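Local coordinates for putative membrane protein (Corynebacterium diphtheriae NCTC 13129, PDB 3C8I), which is of unknown function, the modelled piece comprising the C-terminal DUF3239 part of a putative membrane protein, at residues A19-A22 and D28-V31; R65-R70 and K123-L128; P95-T100 and S104-A109. One frame throughout, in Å; residues are numbered along the deposited sequence.

Contact 1 lies within the antiparallel sheet, joining neighbouring strands 16-24 and 29-36 of a hairpin. Contact 2, its centre about 7 Å away, sets the loop before strand 70-80 against segment 123-128, near the end of helix 115-124; the two touch, since Ile21 of contact 1 bonds through its backbone to Gly68 and Thr69. Contact 3 lies further out, its centre about 16 Å from that of contact 1 and about 19 Å from that of contact 2, and packs helix 103-112 on the connection after strand 88-95, the outermost on its side within this chain. Along the sequence contact 1 closes first, and contact 3 nests inside the loop closed by contact 2.

Contact 1 (A19-A22 and D28-V31); sequences AMIA and DMVV
Val30 O accepts the backbone N-H of Ala22 in the one hydrogen bond across this part of the hairpin of strands 16-24 and 29-36, at 2.7 Å and nearly straight, 167° at the hydrogen. Next to it Ile21 and Val31 form a non-hydrogen-bonded antiparallel pair, with their CA atoms 4.5 Å apart. Here the strands are also linked by a CA-H...O contact, Val31 CA to Met20 O at 3.3 Å. Met20 continues the ladder through its backbone bond to Met32.

The apolar contacts flank this backbone core. Val31 turns CG1 anti to its own backbone N (chi1 -177°), which carries the methyl back to Ala19 CB; at 3.4 Å this carbon pair is tighter than usual. The same CG1 also lies 3.4 Å from Met20 O. On the face that Ile21 and Val31 share, the Ile21 and Met29 side chains cross at a slant, and Ile21 CD1 comes to 3.9 Å from Met29 SD. Ile60 and Thr69 pack on Ile21 as well, whereas Met20 points its CB away from strand 29-36 and meets Trp118, Leu121 and Ser122 of helix 115-124.

With no side-chain hydrogen bond or charge pair between the segments, the chemistry implies a hairpin joined here by a backbone N-H...O=C hydrogen bond, a weaker CA-H...O contact and apolar packing of methyl and thioether groups.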
loop_
_atom_site.group_PDB
_atom_site.type_symbol
_atom_site.label_atom_id
_atom_site.label_comp_id
_atom_site.label_asym_id
_atom_site.label_seq_id
_atom_site.Cartn_x
_atom_site.Cartn_y
_atom_site.Cartn_z
ATOM N N ALA B 19 15.372 1.871 -16.161
ATOM C CA ALA B 19 15.271 0.813 -15.161
ATOM C C ALA B 19 15.928 -0.462 -15.711
ATOM O O ALA B 19 16.135 -0.595 -16.932
ATOM C CB ALA B 19 13.790 0.573 -14.743
ATOM N N MET B 20 16.273 -1.378 -14.821
ATOM C CA MET B 20 17.022 -2.562 -15.176
ATOM C C MET B 20 16.715 -3.673 -14.184
ATOM O O MET B 20 16.544 -3.419 -12.982
ATOM C CB MET B 20 18.527 -2.212 -15.131
ATOM C CG MET B 20 19.503 -3.279 -15.676
ATOM S SD MET B 20 21.212 -2.616 -15.798
ATOM C CE MET B 20 20.935 -1.260 -16.881
ATOM N N ILE B 21 16.695 -4.911 -14.673
ATOM C CA ILE B 21 16.474 -6.067 -13.806
ATOM C C ILE B 21 17.719 -6.260 -12.949
ATOM O O ILE B 21 18.828 -6.465 -13.468
ATOM C CB ILE B 21 16.143 -7.365 -14.564
ATOM C CG1 ILE B 21 14.928 -7.187 -15.490
ATOM C CG2 ILE B 21 15.971 -8.536 -13.552
ATOM C CD1 ILE B 21 14.589 -8.449 -16.329
ATOM N N ALA B 22 17.519 -6.192 -11.634
ATOM C CA ALA B 22 18.608 -6.263 -10.645
ATOM C C ALA B 22 18.666 -7.631 -9.969
ATOM O O ALA B 22 19.711 -8.027 -9.432
ATOM C CB ALA B 22 18.431 -5.138 -9.597
ATOM N N ASP B 28 9.092 -13.667 -8.987
ATOM C CA ASP B 28 9.166 -12.262 -9.361
ATOM C C ASP B 28 10.588 -11.793 -9.675
ATOM O O ASP B 28 11.542 -12.558 -9.602
ATOM C CB ASP B 28 8.510 -11.376 -8.286
ATOM C CG ASP B 28 9.346 -11.242 -7.032
ATOM O OD1 ASP B 28 9.987 -12.226 -6.627
ATOM O OD2 ASP B 28 9.345 -10.131 -6.440
ATOM N N MET B 29 10.689 -10.533 -10.085
ATOM C CA MET B 29 11.946 -9.877 -10.336
ATOM C C MET B 29 12.009 -8.541 -9.604
ATOM O O MET B 29 10.985 -7.961 -9.237
ATOM C CB MET B 29 12.162 -9.674 -11.846
ATOM C CG MET B 29 11.273 -8.654 -12.561
ATOM S SD MET B 29 11.214 -8.975 -14.390
ATOM C CE MET B 29 9.576 -9.675 -14.604
ATOM N N VAL B 30 13.218 -8.050 -9.402
ATOM C CA VAL B 30 13.418 -6.745 -8.794
ATOM C C VAL B 30 14.041 -5.850 -9.840
ATOM O O VAL B 30 15.044 -6.197 -10.452
ATOM C CB VAL B 30 14.311 -6.801 -7.517
ATOM C CG1 VAL B 30 14.623 -5.381 -6.989
ATOM C CG2 VAL B 30 13.642 -7.601 -6.429
ATOM N N VAL B 31 13.401 -4.712 -10.077
ATOM C CA VAL B 31 13.897 -3.738 -11.009
ATOM C C VAL B 31 14.451 -2.565 -10.197
ATOM O O VAL B 31 13.945 -2.241 -9.115
ATOM C CB VAL B 31 12.802 -3.338 -12.026
ATOM C CG1 VAL B 31 13.337 -2.369 -13.049
ATOM C CG2 VAL B 31 12.257 -4.581 -12.744
#

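Contact 2 (R65-R70 and K123-L128); sequences RKVGTR and KNLNKL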
loop_
_atom_site.group_PDB
_atom_site.type_symbol
_atom_site.label_atom_id
_atom_site.label_comp_id
_atom_site.label_asym_id
_atom_site.label_seq_id
_atom_site.Cartn_x
_atom_site.Cartn_y
_atom_site.Cartn_z
ATOM N N ARG B 65 14.571 -12.501 -19.287
ATOM C CA ARG B 65 14.319 -12.391 -17.843
ATOM C C ARG B 65 15.613 -12.643 -17.079
ATOM O O ARG B 65 15.798 -13.691 -16.435
ATOM C CB ARG B 65 13.226 -13.362 -17.414
ATOM C CG ARG B 65 12.682 -13.096 -16.025
ATOM C CD ARG B 65 11.426 -13.907 -15.767
ATOM N NE ARG B 65 10.943 -13.685 -14.412
ATOM C CZ ARG B 65 11.304 -14.392 -13.340
ATOM N NH1 ARG B 65 12.138 -15.415 -13.432
ATOM N NH2 ARG B 65 10.804 -14.075 -12.161
ATOM N N LYS B 66 16.507 -11.659 -17.161
ATOM C CA LYS B 66 17.879 -11.803 -16.705
ATOM C C LYS B 66 18.327 -10.539 -16.039
ATOM O O LYS B 66 17.946 -9.462 -16.458
ATOM C CB LYS B 66 18.822 -12.016 -17.902
ATOM C CG LYS B 66 18.760 -13.373 -18.536
ATOM C CD LYS B 66 19.866 -13.496 -19.582
ATOM C CE LYS B 66 19.893 -14.861 -20.251
ATOM N NZ LYS B 66 20.406 -14.753 -21.665
ATOM N N VAL B 67 19.202 -10.688 -15.053
ATOM C CA VAL B 67 19.838 -9.552 -14.403
ATOM C C VAL B 67 20.570 -8.735 -15.463
ATOM O O VAL B 67 21.332 -9.296 -16.266
ATOM C CB VAL B 67 20.810 -10.012 -13.307
ATOM C CG1 VAL B 67 21.580 -8.834 -12.736
ATOM C CG2 VAL B 67 20.056 -10.758 -12.193
ATOM N N GLY B 68 20.287 -7.433 -15.513
ATOM C CA GLY B 68 20.906 -6.525 -16.487
ATOM C C GLY B 68 20.047 -6.122 -17.675
ATOM O O GLY B 68 20.382 -5.171 -18.375
ATOM N N THR B 69 18.940 -6.826 -17.914
ATOM C CA THR B 69 18.017 -6.454 -18.992
ATOM C C THR B 69 17.499 -5.048 -18.790
ATOM O O THR B 69 16.994 -4.715 -17.715
ATOM C CB THR B 69 16.793 -7.405 -19.087
ATOM O OG1 THR B 69 17.219 -8.708 -19.506
ATOM C CG2 THR B 69 15.774 -6.868 -20.079
ATOM N N ARG B 70 17.587 -4.232 -19.833
ATOM C CA ARG B 70 17.099 -2.864 -19.779
ATOM C C ARG B 70 15.563 -2.765 -19.900
ATOM O O ARG B 70 14.944 -3.447 -20.724
ATOM C CB ARG B 70 17.709 -2.043 -20.891
ATOM C CG ARG B 70 19.210 -1.909 -20.857
ATOM C CD ARG B 70 19.630 -1.072 -22.086
ATOM N NE ARG B 70 20.960 -0.466 -21.928
ATOM C CZ ARG B 70 21.420 0.567 -22.649
ATOM N NH1 ARG B 70 20.669 1.149 -23.593
ATOM N NH2 ARG B 70 22.640 1.035 -22.410
ATOM N N LYS B 123 26.230 0.659 -13.565
ATOM C CA LYS B 123 27.312 0.679 -12.569
ATOM C C LYS B 123 26.848 0.546 -11.138
ATOM O O LYS B 123 27.657 0.272 -10.266
ATOM C CB LYS B 123 28.160 1.945 -12.716
ATOM C CG LYS B 123 29.289 1.770 -13.684
ATOM C CD LYS B 123 29.595 3.024 -14.496
ATOM C CE LYS B 123 28.941 2.947 -15.872
ATOM N NZ LYS B 123 28.494 4.282 -16.395
ATOM N N ASN B 124 25.546 0.733 -10.889
ATOM C CA ASN B 124 25.010 0.697 -9.537
ATOM C C ASN B 124 24.045 -0.455 -9.277
ATOM O O ASN B 124 23.478 -0.547 -8.188
ATOM C CB ASN B 124 24.367 2.050 -9.217
ATOM C CG ASN B 124 25.411 3.154 -8.999
ATOM O OD1 ASN B 124 26.086 3.168 -7.971
ATOM N ND2 ASN B 124 25.543 4.069 -9.956
ATOM N N LEU B 125 23.886 -1.356 -10.247
ATOM C CA LEU B 125 23.012 -2.521 -10.061
ATOM C C LEU B 125 23.409 -3.321 -8.850
ATOM O O LEU B 125 22.554 -3.900 -8.166
ATOM C CB LEU B 125 23.046 -3.473 -11.262
ATOM C CG LEU B 125 22.014 -3.444 -12.373
ATOM C CD1 LEU B 125 22.014 -4.846 -13.051
ATOM C CD2 LEU B 125 20.573 -2.979 -11.958
ATOM N N ASN B 126 24.726 -3.380 -8.620
ATOM C CA ASN B 126 25.289 -4.105 -7.484
ATOM C C ASN B 126 24.975 -3.492 -6.121
ATOM O O ASN B 126 25.129 -4.162 -5.097
ATOM C CB ASN B 126 26.817 -4.372 -7.670
ATOM C CG ASN B 126 27.652 -3.094 -7.896
ATOM O OD1 ASN B 126 27.363 -2.030 -7.351
ATOM N ND2 ASN B 126 28.731 -3.226 -8.684
ATOM N N LYS B 127 24.463 -2.254 -6.090
ATOM C CA LYS B 127 24.032 -1.633 -4.820
ATOM C C LYS B 127 22.630 -2.047 -4.366
ATOM O O LYS B 127 22.118 -1.482 -3.401
ATOM C CB LYS B 127 24.122 -0.097 -4.879
ATOM C CG LYS B 127 25.522 0.439 -5.133
ATOM C CD LYS B 127 25.662 1.909 -4.737
ATOM C CE LYS B 127 27.081 2.463 -4.982
ATOM N NZ LYS B 127 28.216 1.456 -4.881
ATOM N N LEU B 128 22.023 -3.034 -5.027
ATOM C CA LEU B 128 20.681 -3.519 -4.673
ATOM C C LEU B 128 20.455 -3.699 -3.175
ATOM O O LEU B 128 19.432 -3.319 -2.634
ATOM C CB LEU B 128 20.380 -4.848 -5.400
ATOM C CG LEU B 128 19.044 -5.571 -5.142
ATOM C CD1 LEU B 128 17.864 -4.703 -5.552
ATOM C CD2 LEU B 128 18.998 -6.933 -5.879
#
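A type II beta turn from Lys66 to Thr69, in the loop leading into strand 70-80, meets segment 123-128 through a small apolar contact at the surface. Gly68 occupies the third position of the turn with a positive phi of 103°, which glycine adopts readily and which is usual at this position of a type II turn. The turn is closed by Thr69 N bonding to Lys66 O at 3.2 Å, and Thr69 OG1 bonds to Thr64 O. Gly68 and Thr69 also bond through their backbones to Ile21, which fastens the turn to strand 16-24.

Leu125 supplies the other side. Its CB points toward the turn, and the isobutyl group runs alongside the Val67 side chain in the opposite direction. Leu125 also rests on Met20 of the sheet. Beyond it, Leu128 N bonds to Leu125 O at 3.3 Å, and Lys127 takes the N-cap position of helix 128-132.

One methyl does all the touching from the Leu125 side. Val67 holds CG1 anti to its backbone N (chi1 174°), and this branch reaches Leu125 CD1 at 4.0 Å, while the backbone N of Gly68 lies equally far, 4.0 Å, from Leu125 CD1.

Contact 3 (P95-T100 and S104-A109); sequences PIAWAT and SVIARA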
loop_
_atom_site.group_PDB
_atom_site.type_symbol
_atom_site.label_atom_id
_atom_site.label_comp_id
_atom_site.label_asym_id
_atom_site.label_seq_id
_atom_site.Cartn_x
_atom_site.Cartn_y
_atom_site.Cartn_z
ATOM N N PRO B 95 7.450 0.114 -15.566
ATOM C CA PRO B 95 7.860 -0.135 -16.933
ATOM C C PRO B 95 6.873 0.434 -17.940
ATOM O O PRO B 95 5.661 0.263 -17.771
ATOM C CB PRO B 95 7.885 -1.657 -17.051
ATOM C CG PRO B 95 7.357 -2.187 -15.801
ATOM C CD PRO B 95 7.108 -1.105 -14.826
ATOM N N ILE B 96 7.379 1.081 -18.989
ATOM C CA ILE B 96 6.464 1.651 -20.003
ATOM C C ILE B 96 5.748 0.531 -20.771
ATOM O O ILE B 96 4.638 0.731 -21.274
ATOM C CB ILE B 96 7.109 2.703 -20.965
ATOM C CG1 ILE B 96 8.047 2.075 -21.972
ATOM C CG2 ILE B 96 7.821 3.802 -20.216
ATOM C CD1 ILE B 96 8.394 3.054 -23.132
ATOM N N ALA B 97 6.349 -0.653 -20.795
ATOM C CA ALA B 97 5.721 -1.843 -21.375
ATOM C C ALA B 97 4.351 -2.210 -20.758
ATOM O O ALA B 97 3.643 -3.021 -21.346
ATOM C CB ALA B 97 6.652 -3.025 -21.301
ATOM N N TRP B 98 3.995 -1.665 -19.592
ATOM C CA TRP B 98 2.664 -1.896 -19.010
ATOM C C TRP B 98 1.615 -1.019 -19.698
ATOM O O TRP B 98 0.426 -1.324 -19.658
ATOM C CB TRP B 98 2.630 -1.569 -17.521
ATOM C CG TRP B 98 3.343 -2.534 -16.608
ATOM C CD1 TRP B 98 3.849 -3.763 -16.925
ATOM C CD2 TRP B 98 3.570 -2.351 -15.210
ATOM N NE1 TRP B 98 4.412 -4.350 -15.805
ATOM C CE2 TRP B 98 4.257 -3.499 -14.739
ATOM C CE3 TRP B 98 3.297 -1.311 -14.316
ATOM C CZ2 TRP B 98 4.657 -3.636 -13.402
ATOM C CZ3 TRP B 98 3.698 -1.443 -13.005
ATOM C CH2 TRP B 98 4.384 -2.592 -12.559
ATOM N N ALA B 99 2.083 0.067 -20.312
ATOM C CA ALA B 99 1.244 1.056 -21.001
ATOM C C ALA B 99 1.147 0.886 -22.523
ATOM O O ALA B 99 0.170 1.360 -23.116
ATOM C CB ALA B 99 1.748 2.452 -20.690
ATOM N N THR B 100 2.139 0.267 -23.166
ATOM C CA THR B 100 2.118 0.090 -24.634
ATOM C C THR B 100 2.629 -1.275 -25.109
ATOM O O THR B 100 3.690 -1.712 -24.676
ATOM C CB THR B 100 2.957 1.196 -25.363
ATOM O OG1 THR B 100 3.064 0.868 -26.761
ATOM C CG2 THR B 100 4.372 1.307 -24.781
ATOM N N SER B 104 8.383 -0.856 -30.918
ATOM C CA SER B 104 9.223 0.227 -31.435
ATOM C C SER B 104 9.157 1.477 -30.545
ATOM O O SER B 104 10.145 2.198 -30.426
ATOM C CB SER B 104 8.865 0.562 -32.894
ATOM O OG SER B 104 7.544 1.063 -32.995
ATOM N N VAL B 105 8.002 1.737 -29.937
ATOM C CA VAL B 105 7.872 2.826 -28.963
ATOM C C VAL B 105 8.699 2.542 -27.691
ATOM O O VAL B 105 9.265 3.463 -27.087
ATOM C CB VAL B 105 6.405 3.082 -28.569
ATOM C CG1 VAL B 105 5.741 1.808 -28.127
ATOM C CG2 VAL B 105 6.316 4.111 -27.456
ATOM N N ILE B 106 8.753 1.271 -27.296
ATOM C CA ILE B 106 9.578 0.834 -26.168
ATOM C C ILE B 106 11.054 0.911 -26.558
ATOM O O ILE B 106 11.886 1.352 -25.768
ATOM C CB ILE B 106 9.223 -0.602 -25.706
ATOM C CG1 ILE B 106 7.815 -0.633 -25.097
ATOM C CG2 ILE B 106 10.241 -1.103 -24.673
ATOM C CD1 ILE B 106 7.258 -2.020 -24.921
ATOM N N ALA B 107 11.367 0.486 -27.783
ATOM C CA ALA B 107 12.734 0.571 -28.310
ATOM C C ALA B 107 13.189 2.023 -28.414
ATOM O O ALA B 107 14.327 2.356 -28.089
ATOM C CB ALA B 107 12.834 -0.115 -29.684
ATOM N N ARG B 108 12.284 2.882 -28.860
ATOM C CA ARG B 108 12.554 4.309 -28.944
ATOM C C ARG B 108 12.857 4.902 -27.579
ATOM O O ARG B 108 13.853 5.617 -27.416
ATOM C CB ARG B 108 11.347 5.032 -29.521
ATOM C CG ARG B 108 11.604 6.489 -29.863
ATOM C CD ARG B 108 11.992 6.633 -31.354
ATOM N NE ARG B 108 12.384 8.006 -31.722
ATOM C CZ ARG B 108 13.631 8.417 -31.975
ATOM N NH1 ARG B 108 14.672 7.583 -31.912
ATOM N NH2 ARG B 108 13.845 9.691 -32.309
ATOM N N ALA B 109 11.971 4.619 -26.618
ATOM C CA ALA B 109 12.144 5.017 -25.225
ATOM C C ALA B 109 13.539 4.715 -24.725
ATOM O O ALA B 109 14.143 5.555 -24.081
ATOM C CB ALA B 109 11.120 4.304 -24.339
#
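Ile96 O is gripped by two backbone donors, Ala99 N at 2.8 Å and Thr100 N at 3.2 Å from it. The first, from three residues on, is of the 3-10 kind; the second, from four residues on, joins it in closing the end of the 3-10 segment 96-98, which also holds the bond from Trp98 N to Pro95 O. The Ile96 side chain leaves this segment toward helix 103-112. CG1 sits between the backbone N and the carbonyl carbon (chi1 72°), and the chain extends from there to lay CD1 against the helix. Ile96 CD1 and Ala109 CB are modelled 3.2 Å apart, an unusually short and therefore doubtful approach. Ile96 and Ile106 slide past each other in opposite directions, touching through their CG1 atoms. Ile106 then sends CD1 over to Ala97 CB, 3.8 Å away, and its CD1 also approaches Thr100 O.

In the fold, strand 88-95, the outermost on its side within this chain, is followed by the 3-10 segment and then by a helix that packs back on it. Pro72 and Leu16 of the sheet extend the apolar patch, Pro72 touching Ile106 and Ala109, and Leu16 touching Ile96 and Ala109.

At the N-terminal end of helix 103-112, Thr100 and Val105 approach tip to tip. Thr100 OG1 comes to 3.1 Å from Val105 CG1, a short non-bonded approach, and Thr100 CG2 to 3.6 Å from the same Val105 CG1. Thr100 OG1, anti to its backbone N (chi1 172°), hydrogen-bonds with Asp102 N.

Trp98 points its CB away from the helix. Pro95 CD lies 3.5 Å above the plane of the Trp98 ring, over its centre. The same tryptophan packs on Pro58 of the second subunit, and Ala99 packs on Trp98 of that subunit.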